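Local atomic coordinates of adenylyl-sulfate kinase 1, chloroplastic (Arabidopsis thaliana, PDB entry 3UIE), a protein that transfers a phosphate from ATP to adenosine 5'-phosphosulfate, making the activated sulfate 3'-phosphoadenylyl sulfate in the chloroplast. Residues 70-75 / 83-88; 77-82 / 106-111; 114-119 / 124-129. All blocks are in the same frame, centred on the assembly; numbering follows the deposited sequence. Where two conformers were deposited one is given.

Contact 1: 70-75 / 83-88; sequences RDLSFK and IRRVGE. With ADX (adenosine-5'-phosphosulfate), chain D.
Asp71, in the loop that precedes helix 76-95, is gripped end-on by the guanidinium of Arg85 of that helix, one nitrogen to each carboxylate oxygen, in a two-pronged salt bridge. Arg85 NH1 donates to Asp71 OD1 at 2.9 Å and Arg85 NH2 to Asp71 OD2 at 3.1 Å, each oxygen accepting on its syn lone pair. The carboxylate and guanidinium planes lie 22° apart, and the bond from NH2 is fairly straight (163°). Asp71 turns its CG between its own backbone N and carbonyl carbon (chi1 59°), which swings the carboxylate toward the helix. Leu72 follows and lays its isobutyl group over one face of the same guanidinium, with CD2 4.0 Å from Arg85 NH2. Next, Ser73 OG accepts from the backbone N two residues on, an ST turn. Phe74 lays one face of its ring against the adenine of the bound adenosine-5'-phosphosulfate, ligand N7 over the ring centre, while CZ comes 3.3 Å from the ribose O4'. With an alanine here the adenine is likely to lose its stacking partner on that face and be freer to shift. Lys75, whose N is 3.1 Å from Ser73 OG, is the N-cap of helix 76-95. Asp71 and Glu81 both balance the charge of Arg85, which is consistent with the bridge fixing the 70-75 loop against the helix.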
loop_
_atom_site.group_PDB
_atom_site.type_symbol
_atom_site.label_atom_id
_atom_site.label_comp_id
_atom_site.label_asym_id
_atom_site.label_seq_id
_atom_site.Cartn_x
_atom_site.Cartn_y
_atom_site.Cartn_z
ATOM N N ARG A 70 2.811 6.529 11.492
ATOM C CA ARG A 70 3.260 6.642 12.871
ATOM C C ARG A 70 3.660 8.077 13.198
ATOM O O ARG A 70 3.805 8.436 14.372
ATOM C CB ARG A 70 4.421 5.670 13.144
ATOM C CG ARG A 70 5.723 6.004 12.421
ATOM C CD ARG A 70 6.825 4.984 12.757
ATOM N NE ARG A 70 6.414 3.614 12.450
ATOM C CZ ARG A 70 7.093 2.524 12.804
ATOM N NH1 ARG A 70 8.220 2.630 13.490
ATOM N NH2 ARG A 70 6.643 1.320 12.478
ATOM N N ASP A 71 3.847 8.897 12.169
ATOM C CA ASP A 71 4.263 10.284 12.378
ATOM C C ASP A 71 3.089 11.253 12.535
ATOM O O ASP A 71 3.293 12.445 12.772
ATOM C CB ASP A 71 5.150 10.747 11.226
ATOM C CG ASP A 71 4.453 10.648 9.890
ATOM O OD1 ASP A 71 3.611 9.742 9.736
ATOM O OD2 ASP A 71 4.730 11.483 9.003
ATOM N N LEU A 72 1.860 10.749 12.427
ATOM C CA LEU A 72 0.683 11.622 12.455
ATOM C C LEU A 72 -0.009 11.669 13.808
ATOM O O LEU A 72 -0.127 10.656 14.489
ATOM C CB LEU A 72 -0.326 11.171 11.399
ATOM C CG LEU A 72 0.241 11.227 9.982
ATOM C CD1 LEU A 72 -0.841 10.869 8.979
ATOM C CD2 LEU A 72 0.789 12.610 9.716
ATOM N N SER A 73 -0.480 12.854 14.177
ATOM C CA SER A 73 -1.246 13.039 15.402
ATOM C C SER A 73 -2.743 13.007 15.076
ATOM O O SER A 73 -3.151 12.478 14.039
ATOM C CB SER A 73 -0.899 14.380 16.034
ATOM O OG SER A 73 -1.457 15.452 15.279
ATOM N N PHE A 74 -3.551 13.584 15.958
ATOM C CA PHE A 74 -4.990 13.680 15.713
ATOM C C PHE A 74 -5.461 15.114 15.521
ATOM O O PHE A 74 -6.657 15.375 15.436
ATOM C CB PHE A 74 -5.783 12.973 16.814
ATOM C CG PHE A 74 -5.619 11.482 16.802
ATOM C CD1 PHE A 74 -6.484 10.683 16.075
ATOM C CD2 PHE A 74 -4.588 10.882 17.502
ATOM C CE1 PHE A 74 -6.320 9.305 16.059
ATOM C CE2 PHE A 74 -4.425 9.509 17.495
ATOM C CZ PHE A 74 -5.288 8.723 16.772
ATOM N N LYS A 75 -4.517 16.045 15.437
ATOM C CA LYS A 75 -4.859 17.401 15.030
ATOM C C LYS A 75 -5.557 17.311 13.675
ATOM O O LYS A 75 -5.348 16.356 12.934
ATOM C CB LYS A 75 -3.600 18.258 14.932
ATOM C CG LYS A 75 -2.832 18.349 16.238
ATOM C CD LYS A 75 -1.436 18.896 16.019
ATOM C CE LYS A 75 -0.550 18.647 17.232
ATOM N NZ LYS A 75 0.862 19.045 16.969
ATOM N N ILE A 83 -5.937 10.386 6.265
ATOM C CA ILE A 83 -6.945 9.960 5.297
ATOM C C ILE A 83 -6.359 9.992 3.892
ATOM O O ILE A 83 -6.562 9.074 3.092
ATOM C CB ILE A 83 -8.192 10.891 5.358
ATOM C CG1 ILE A 83 -8.897 10.752 6.713
ATOM C CG2 ILE A 83 -9.135 10.619 4.183
ATOM C CD1 ILE A 83 -9.856 11.931 7.039
ATOM N N ARG A 84 -5.649 11.068 3.583
ATOM C CA ARG A 84 -5.062 11.212 2.261
ATOM C C ARG A 84 -4.137 10.038 1.942
ATOM O O ARG A 84 -4.240 9.439 0.874
ATOM C CB ARG A 84 -4.271 12.515 2.149
ATOM C CG ARG A 84 -3.706 12.737 0.761
ATOM C CD ARG A 84 -2.672 13.852 0.722
ATOM N NE ARG A 84 -1.383 13.468 1.299
ATOM C CZ ARG A 84 -0.422 12.816 0.644
ATOM N NH1 ARG A 84 -0.598 12.444 -0.621
ATOM N NH2 ARG A 84 0.722 12.526 1.258
ATOM N N ARG A 85 -3.228 9.721 2.858
ATOM C CA ARG A 85 -2.271 8.640 2.608
ATOM C C ARG A 85 -2.991 7.305 2.495
ATOM O O ARG A 85 -2.667 6.494 1.630
ATOM C CB ARG A 85 -1.213 8.552 3.709
ATOM C CG ARG A 85 -0.255 9.728 3.771
ATOM C CD ARG A 85 0.779 9.478 4.874
ATOM N NE ARG A 85 1.542 10.671 5.216
ATOM C CZ ARG A 85 2.366 10.744 6.256
ATOM N NH1 ARG A 85 2.532 9.692 7.051
ATOM N NH2 ARG A 85 3.018 11.872 6.505
ATOM N N VAL A 86 -3.967 7.071 3.368
ATOM C CA VAL A 86 -4.719 5.822 3.287
ATOM C C VAL A 86 -5.454 5.695 1.950
ATOM O O VAL A 86 -5.472 4.617 1.356
ATOM C CB VAL A 86 -5.678 5.615 4.480
ATOM C CG1 VAL A 86 -6.579 4.423 4.230
ATOM C CG2 VAL A 86 -4.877 5.404 5.757
ATOM N N GLY A 87 -6.041 6.790 1.470
ATOM C CA GLY A 87 -6.676 6.796 0.153
ATOM C C GLY A 87 -5.704 6.423 -0.965
ATOM O O GLY A 87 -6.037 5.669 -1.880
ATOM N N GLU A 88 -4.495 6.967 -0.906
ATOM C CA GLU A 88 -3.487 6.662 -1.921
ATOM C C GLU A 88 -3.042 5.200 -1.852
ATOM O O GLU A 88 -2.852 4.545 -2.879
ATOM C CB GLU A 88 -2.289 7.611 -1.803
ATOM C CG GLU A 88 -2.615 9.079 -2.204
ATOM C CD GLU A 88 -2.618 9.334 -3.719
ATOM O OE1 GLU A 88 -2.633 8.379 -4.538
ATOM O OE2 GLU A 88 -2.602 10.522 -4.106
HETATM S SB ADX D . -8.910 9.397 11.761
HETATM O O1B ADX D . -7.607 9.954 11.529
HETATM O O2B ADX D . -9.822 10.486 12.181
HETATM O O3B ADX D . -9.463 8.781 10.539
HETATM P PA ADX D . -8.307 6.898 12.816
HETATM O O1A ADX D . -7.063 6.835 11.969
HETATM O O2A ADX D . -9.350 5.882 12.375
HETATM O O3A ADX D . -8.875 8.387 12.881
HETATM O "O5'" ADX D . -7.866 6.587 14.298
HETATM C "C5'" ADX D . -8.836 6.316 15.263
HETATM C "C4'" ADX D . -8.395 5.545 16.395
HETATM O "O4'" ADX D . -7.437 6.299 17.131
HETATM C "C3'" ADX D . -9.554 5.298 17.291
HETATM O "O3'" ADX D . -9.692 3.923 17.469
HETATM C "C2'" ADX D . -9.210 5.829 18.545
HETATM O "O2'" ADX D . -9.044 4.731 19.379
HETATM C "C1'" ADX D . -7.889 6.485 18.437
HETATM N N9 ADX D . -7.927 7.861 18.854
HETATM C C8 ADX D . -7.027 8.470 19.660
HETATM N N7 ADX D . -7.345 9.773 19.760
HETATM C C5 ADX D . -8.450 9.991 19.016
HETATM C C6 ADX D . -9.238 11.126 18.742
HETATM N N6 ADX D . -8.886 12.391 19.303
HETATM N N1 ADX D . -10.327 11.013 17.941
HETATM C C2 ADX D . -10.654 9.826 17.402
HETATM N N3 ADX D . -9.916 8.718 17.645
HETATM C C4 ADX D . -8.821 8.771 18.436
#

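Contact 2: 77-82 / 106-111; sequences EDRAEN and SPYRTD. With ADX (adenosine-5'-phosphosulfate), chain D.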
loop_
_atom_site.group_PDB
_atom_site.type_symbol
_atom_site.label_atom_id
_atom_site.label_comp_id
_atom_site.label_asym_id
_atom_site.label_seq_id
_atom_site.Cartn_x
_atom_site.Cartn_y
_atom_site.Cartn_z
ATOM N N GLU A 77 -5.244 18.713 10.806
ATOM C CA GLU A 77 -4.405 18.618 9.613
ATOM C C GLU A 77 -3.807 17.219 9.475
ATOM O O GLU A 77 -3.557 16.744 8.364
ATOM C CB GLU A 77 -3.293 19.671 9.632
ATOM C CG GLU A 77 -3.740 21.042 10.116
ATOM C CD GLU A 77 -3.931 21.092 11.622
ATOM O OE1 GLU A 77 -3.266 20.306 12.330
ATOM O OE2 GLU A 77 -4.744 21.909 12.101
ATOM N N ASP A 78 -3.571 16.568 10.609
ATOM C CA ASP A 78 -2.961 15.246 10.604
ATOM C C ASP A 78 -4.001 14.179 10.301
ATOM O O ASP A 78 -3.673 13.145 9.726
ATOM C CB ASP A 78 -2.240 14.962 11.927
ATOM C CG ASP A 78 -0.830 15.558 11.971
ATOM O OD1 ASP A 78 -0.499 16.404 11.110
ATOM O OD2 ASP A 78 -0.050 15.179 12.870
ATOM N N ARG A 79 -5.254 14.425 10.683
ATOM C CA ARG A 79 -6.348 13.547 10.269
ATOM C C ARG A 79 -6.508 13.587 8.746
ATOM O O ARG A 79 -6.692 12.556 8.103
ATOM C CB ARG A 79 -7.673 13.933 10.937
ATOM C CG ARG A 79 -7.768 13.597 12.423
ATOM C CD ARG A 79 -9.198 13.792 12.911
ATOM N NE ARG A 79 -9.309 13.923 14.361
ATOM C CZ ARG A 79 -9.844 13.007 15.163
ATOM N NH1 ARG A 79 -10.311 11.866 14.662
ATOM N NH2 ARG A 79 -9.911 13.234 16.473
ATOM N N ALA A 80 -6.435 14.783 8.169
ATOM C CA ALA A 80 -6.525 14.930 6.719
ATOM C C ALA A 80 -5.384 14.182 6.004
ATOM O O ALA A 80 -5.604 13.494 5.000
ATOM C CB ALA A 80 -6.534 16.407 6.329
ATOM N N GLU A 81 -4.163 14.316 6.518
ATOM C CA GLU A 81 -3.014 13.621 5.941
ATOM C C GLU A 81 -3.142 12.105 6.119
ATOM O O GLU A 81 -2.820 11.337 5.216
ATOM C CB GLU A 81 -1.704 14.124 6.565
ATOM C CG GLU A 81 -0.455 13.446 6.025
ATOM C CD GLU A 81 -0.201 13.730 4.554
ATOM O OE1 GLU A 81 -0.968 14.491 3.916
ATOM O OE2 GLU A 81 0.790 13.180 4.037
ATOM N N ASN A 82 -3.624 11.688 7.284
ATOM C CA ASN A 82 -3.879 10.278 7.551
ATOM C C ASN A 82 -4.818 9.700 6.487
ATOM O O ASN A 82 -4.540 8.669 5.889
ATOM C CB ASN A 82 -4.509 10.129 8.941
ATOM C CG ASN A 82 -4.760 8.685 9.325
ATOM O OD1 ASN A 82 -3.879 7.832 9.203
ATOM N ND2 ASN A 82 -5.964 8.404 9.797
ATOM N N SER A 106 -12.147 8.686 9.693
ATOM C CA SER A 106 -12.185 9.596 8.534
ATOM C C SER A 106 -13.341 10.591 8.597
ATOM O O SER A 106 -14.251 10.548 7.775
ATOM C CB SER A 106 -12.194 8.813 7.211
ATOM O OG SER A 106 -13.129 7.747 7.227
ATOM N N PRO A 107 -13.303 11.495 9.587
ATOM C CA PRO A 107 -14.472 12.313 9.940
ATOM C C PRO A 107 -14.830 13.401 8.928
ATOM O O PRO A 107 -15.967 13.831 8.910
ATOM C CB PRO A 107 -14.057 12.944 11.279
ATOM C CG PRO A 107 -12.563 13.009 11.199
ATOM C CD PRO A 107 -12.149 11.763 10.461
ATOM N N TYR A 108 -13.880 13.834 8.105
ATOM C CA TYR A 108 -14.085 14.994 7.243
ATOM C C TYR A 108 -14.531 14.602 5.836
ATOM O O TYR A 108 -13.882 13.822 5.137
ATOM C CB TYR A 108 -12.809 15.839 7.191
ATOM C CG TYR A 108 -12.231 16.146 8.559
ATOM C CD1 TYR A 108 -13.056 16.436 9.644
ATOM C CD2 TYR A 108 -10.862 16.133 8.767
ATOM C CE1 TYR A 108 -12.515 16.717 10.900
ATOM C CE2 TYR A 108 -10.317 16.405 10.008
ATOM C CZ TYR A 108 -11.143 16.695 11.070
ATOM O OH TYR A 108 -10.574 16.963 12.297
ATOM N N ARG A 109 -15.654 15.173 5.433
ATOM C CA ARG A 109 -16.303 14.875 4.169
ATOM C C ARG A 109 -15.378 15.209 2.998
ATOM O O ARG A 109 -15.213 14.421 2.067
ATOM C CB ARG A 109 -17.598 15.711 4.113
ATOM C CG ARG A 109 -18.600 15.361 3.050
ATOM C CD ARG A 109 -19.898 16.183 3.259
ATOM N NE ARG A 109 -20.668 15.685 4.390
ATOM C CZ ARG A 109 -21.167 16.434 5.373
ATOM N NH1 ARG A 109 -20.991 17.743 5.393
ATOM N NH2 ARG A 109 -21.856 15.863 6.344
ATOM N N THR A 110 -14.761 16.384 3.057
ATOM C CA THR A 110 -13.860 16.828 1.994
ATOM C C THR A 110 -12.711 15.844 1.788
ATOM O O THR A 110 -12.271 15.617 0.655
ATOM C CB THR A 110 -13.296 18.244 2.275
ATOM O OG1 THR A 110 -12.538 18.702 1.148
ATOM C CG2 THR A 110 -12.416 18.251 3.525
ATOM N N ASP A 111 -12.206 15.268 2.874
ATOM C CA ASP A 111 -11.076 14.345 2.760
ATOM C C ASP A 111 -11.495 12.977 2.234
ATOM O O ASP A 111 -10.788 12.394 1.421
ATOM C CB ASP A 111 -10.325 14.225 4.082
ATOM C CG ASP A 111 -9.727 15.535 4.516
ATOM O OD1 ASP A 111 -9.090 16.199 3.671
ATOM O OD2 ASP A 111 -9.906 15.912 5.689
HETATM S SB ADX D . -8.910 9.397 11.761
HETATM O O1B ADX D . -7.607 9.954 11.529
HETATM O O2B ADX D . -9.822 10.486 12.181
HETATM O O3B ADX D . -9.463 8.781 10.539
HETATM P PA ADX D . -8.307 6.898 12.816
HETATM O O1A ADX D . -7.063 6.835 11.969
HETATM O O2A ADX D . -9.350 5.882 12.375
HETATM O O3A ADX D . -8.875 8.387 12.881
HETATM O "O5'" ADX D . -7.866 6.587 14.298
HETATM C "C5'" ADX D . -8.836 6.316 15.263
HETATM C "C4'" ADX D . -8.395 5.545 16.395
HETATM O "O4'" ADX D . -7.437 6.299 17.131
HETATM C "C3'" ADX D . -9.554 5.298 17.291
HETATM O "O3'" ADX D . -9.692 3.923 17.469
HETATM C "C2'" ADX D . -9.210 5.829 18.545
HETATM O "O2'" ADX D . -9.044 4.731 19.379
HETATM C "C1'" ADX D . -7.889 6.485 18.437
HETATM N N9 ADX D . -7.927 7.861 18.854
HETATM C C8 ADX D . -7.027 8.470 19.660
HETATM N N7 ADX D . -7.345 9.773 19.760
HETATM C C5 ADX D . -8.450 9.991 19.016
HETATM C C6 ADX D . -9.238 11.126 18.742
HETATM N N6 ADX D . -8.886 12.391 19.303
HETATM N N1 ADX D . -10.327 11.013 17.941
HETATM C C2 ADX D . -10.654 9.826 17.402
HETATM N N3 ADX D . -9.916 8.718 17.645
HETATM C C4 ADX D . -8.821 8.771 18.436
HETATM O O HOH W 1 -7.257 14.635 2.801
#
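The sulfate end of the adenosine-5'-phosphosulfate pocket is built where helix 76-95 meets the loop leading into helix 109-117. Arg79 reaches in from the helix with its chain extended from CG to NE, and its NH1 donates to sulfate oxygen O2B of the ligand at 2.9 Å (149°). Its NH2 lies 2.7 Å from adenine N1, near the guanidinium plane, so one group touches both ends of the substrate. From the loop, Ser106 N donates to sulfate oxygen O3B at 2.8 Å. Asn82, one turn of helix beyond Arg79, has CG anti to its backbone N (chi1 -178°), which lets ND2 reach sulfate oxygen O1B at 2.8 Å and, by a weak bond, phosphate oxygen O1A. Tyr108 crosses the Arg79 chain at about a right angle, its OH 3.5 Å from Arg79 CD, and is hydrogen-bonded to Asp161. Farther along, Asp111 sets OD2 against Ala80 CB at 3.5 Å, and a water bridges Asp111 OD1 to Ala80 O. Arginine, asparagine and a backbone amide gathered round the sulfate form the substrate site of an APS kinase, in which Ser106 is, by similarity to relatives, the probable phosphoserine intermediate.

Contact 3: 114-119 / 124-129; sequences ACRSLL and FVEVFM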
loop_
_atom_site.group_PDB
_atom_site.type_symbol
_atom_site.label_atom_id
_atom_site.label_comp_id
_atom_site.label_asym_id
_atom_site.label_seq_id
_atom_site.Cartn_x
_atom_site.Cartn_y
_atom_site.Cartn_z
ATOM N N ALA A 114 -12.038 13.369 -1.489
ATOM C CA ALA A 114 -10.794 13.406 -2.250
ATOM C C ALA A 114 -10.259 11.993 -2.499
ATOM O O ALA A 114 -9.709 11.716 -3.558
ATOM C CB ALA A 114 -9.754 14.271 -1.549
ATOM N N CYS A 115 -10.456 11.090 -1.543
ATOM C CA CYS A 115 -10.054 9.701 -1.745
ATOM C C CYS A 115 -10.879 9.085 -2.862
ATOM O O CYS A 115 -10.365 8.333 -3.686
ATOM C CB CYS A 115 -10.231 8.879 -0.465
ATOM S SG CYS A 115 -9.133 9.386 0.847
ATOM N N ARG A 116 -12.172 9.395 -2.874
ATOM C CA ARG A 116 -13.056 8.928 -3.944
ATOM C C ARG A 116 -12.600 9.400 -5.316
ATOM O O ARG A 116 -12.642 8.643 -6.285
ATOM C CB ARG A 116 -14.514 9.385 -3.674
ATOM C CG ARG A 116 -15.472 9.120 -4.830
ATOM C CD ARG A 116 -16.895 9.661 -4.528
ATOM N NE ARG A 116 -17.544 9.036 -3.371
ATOM C CZ ARG A 116 -18.314 7.952 -3.427
ATOM N NH1 ARG A 116 -18.507 7.328 -4.580
ATOM N NH2 ARG A 116 -18.864 7.472 -2.315
ATOM N N SER A 117 -12.171 10.656 -5.409
ATOM C CA SER A 117 -11.763 11.215 -6.695
ATOM C C SER A 117 -10.465 10.594 -7.228
ATOM O O SER A 117 -10.162 10.715 -8.418
ATOM C CB SER A 117 -11.622 12.735 -6.612
ATOM O OG SER A 117 -10.503 13.107 -5.830
ATOM N N LEU A 118 -9.709 9.936 -6.351
ATOM C CA LEU A 118 -8.469 9.249 -6.744
ATOM C C LEU A 118 -8.777 8.042 -7.609
ATOM O O LEU A 118 -7.925 7.568 -8.357
ATOM C CB LEU A 118 -7.681 8.782 -5.520
ATOM C CG LEU A 118 -7.040 9.837 -4.620
ATOM C CD1 LEU A 118 -6.293 9.176 -3.446
ATOM C CD2 LEU A 118 -6.106 10.721 -5.442
ATOM N N LEU A 119 -10.008 7.556 -7.517
ATOM C CA LEU A 119 -10.365 6.293 -8.144
ATOM C C LEU A 119 -11.349 6.486 -9.281
ATOM O O LEU A 119 -12.132 7.427 -9.270
ATOM C CB LEU A 119 -10.936 5.325 -7.099
ATOM C CG LEU A 119 -9.853 4.711 -6.212
ATOM C CD1 LEU A 119 -10.160 4.909 -4.760
ATOM C CD2 LEU A 119 -9.670 3.237 -6.544
ATOM N N PHE A 124 -14.871 2.996 -5.869
ATOM C CA PHE A 124 -14.837 3.466 -4.490
ATOM C C PHE A 124 -16.220 3.301 -3.880
ATOM O O PHE A 124 -17.177 3.936 -4.315
ATOM C CB PHE A 124 -14.407 4.930 -4.458
ATOM C CG PHE A 124 -14.201 5.486 -3.079
ATOM C CD1 PHE A 124 -12.949 5.445 -2.497
ATOM C CD2 PHE A 124 -15.249 6.084 -2.380
ATOM C CE1 PHE A 124 -12.725 5.974 -1.249
ATOM C CE2 PHE A 124 -15.032 6.620 -1.123
ATOM C CZ PHE A 124 -13.753 6.560 -0.559
ATOM N N VAL A 125 -16.327 2.422 -2.892
ATOM C CA VAL A 125 -17.604 2.115 -2.270
ATOM C C VAL A 125 -17.591 2.646 -0.857
ATOM O O VAL A 125 -16.962 2.062 0.024
ATOM C CB VAL A 125 -17.849 0.601 -2.231
ATOM C CG1 VAL A 125 -19.239 0.295 -1.633
ATOM C CG2 VAL A 125 -17.701 0.013 -3.642
ATOM N N GLU A 126 -18.286 3.759 -0.638
ATOM C CA GLU A 126 -18.295 4.389 0.677
ATOM C C GLU A 126 -19.348 3.731 1.555
ATOM O O GLU A 126 -20.527 3.705 1.214
ATOM C CB GLU A 126 -18.562 5.886 0.525
ATOM C CG GLU A 126 -18.326 6.711 1.774
ATOM C CD GLU A 126 -18.394 8.199 1.488
ATOM O OE1 GLU A 126 -18.905 8.568 0.411
ATOM O OE2 GLU A 126 -17.926 8.998 2.333
ATOM N N VAL A 127 -18.913 3.216 2.697
ATOM C CA VAL A 127 -19.769 2.466 3.601
ATOM C C VAL A 127 -19.871 3.216 4.926
ATOM O O VAL A 127 -18.865 3.419 5.594
ATOM C CB VAL A 127 -19.195 1.044 3.837
ATOM C CG1 VAL A 127 -20.034 0.282 4.846
ATOM C CG2 VAL A 127 -19.109 0.289 2.513
ATOM N N PHE A 128 -21.080 3.666 5.278
ATOM C CA PHE A 128 -21.278 4.469 6.482
ATOM C C PHE A 128 -21.801 3.583 7.601
ATOM O O PHE A 128 -22.864 2.968 7.470
ATOM C CB PHE A 128 -22.291 5.600 6.196
ATOM C CG PHE A 128 -22.579 6.504 7.376
ATOM C CD1 PHE A 128 -21.613 6.782 8.332
ATOM C CD2 PHE A 128 -23.838 7.080 7.520
ATOM C CE1 PHE A 128 -21.895 7.621 9.403
ATOM C CE2 PHE A 128 -24.126 7.911 8.596
ATOM C CZ PHE A 128 -23.150 8.182 9.542
ATOM N N MET A 129 -21.059 3.519 8.707
ATOM C CA MET A 129 -21.563 2.879 9.911
ATOM C C MET A 129 -22.468 3.876 10.640
ATOM O O MET A 129 -22.013 4.670 11.472
ATOM C CB MET A 129 -20.418 2.428 10.814
ATOM C CG MET A 129 -19.397 1.490 10.124
ATOM S SD MET A 129 -20.170 0.102 9.247
ATOM C CE MET A 129 -20.769 -0.871 10.629
HETATM O O HOH W 2 -16.863 10.167 -0.905
#
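Arg116 lies across one face of the Phe124 ring and ends on Glu126. Its CA stands 3.7 Å from the ring centroid, only 11° off the normal, a CH-pi contact, and its CB is 3.6 Å from Phe124 CD2. CG anti to the backbone N (chi1 172°) and a bend at chi3 fold the guanidinium back, bringing Phe124 CD2 over one of its faces. From there Arg116 NH2 makes a salt bridge to Glu126 OE1 at 2.9 Å, in the guanidinium plane but on the anti side of the carboxylate and tilted out of its plane. A water accepts from Arg116 NE and donates to the same Glu126 OE1, so that oxygen is gripped twice. Leu119 CD1 approaches the ring edge at 3.6 Å from Phe124 CD1, and Cys115 CB lies 3.9 Å from Phe124 CE1. This packs the end of helix 109-117 on strand 124-129, next to the first strand in the parallel sheet of the P-loop kinase fold. Farther out, Arg112 pairs with Glu126 OE2, and Glu170 both salt-bridges Arg116 NH1 and accepts from Glu126 N. Beyond the ring, Trp29 of strand 26-31 meets Phe124, their planes about 25° apart.

Contacts 1 and 2 share helix 76-95 and the bound adenosine-5'-phosphosulfate; their centres are about 8 Å apart. Contact 1 supplies the adenine-stacking loop and contact 2 the groups round the sulfate, and Ser73 N, 2.7 Å from Asp78 OD2, ties that loop to the helix. Leu72 CD1 also packs 3.4 Å from Asn82 N. Contact 3 lies deeper, its centre about 13 Å from that of contact 2, and continues along helix 109-117 to the sheet; the side chain of Cys115 is about 10 Å from the substrate. It meets contact 1 directly through Cys115 SG, 3.6 Å from Gly87 CA, so helices 76-95 and 109-117 pack together behind the pocket.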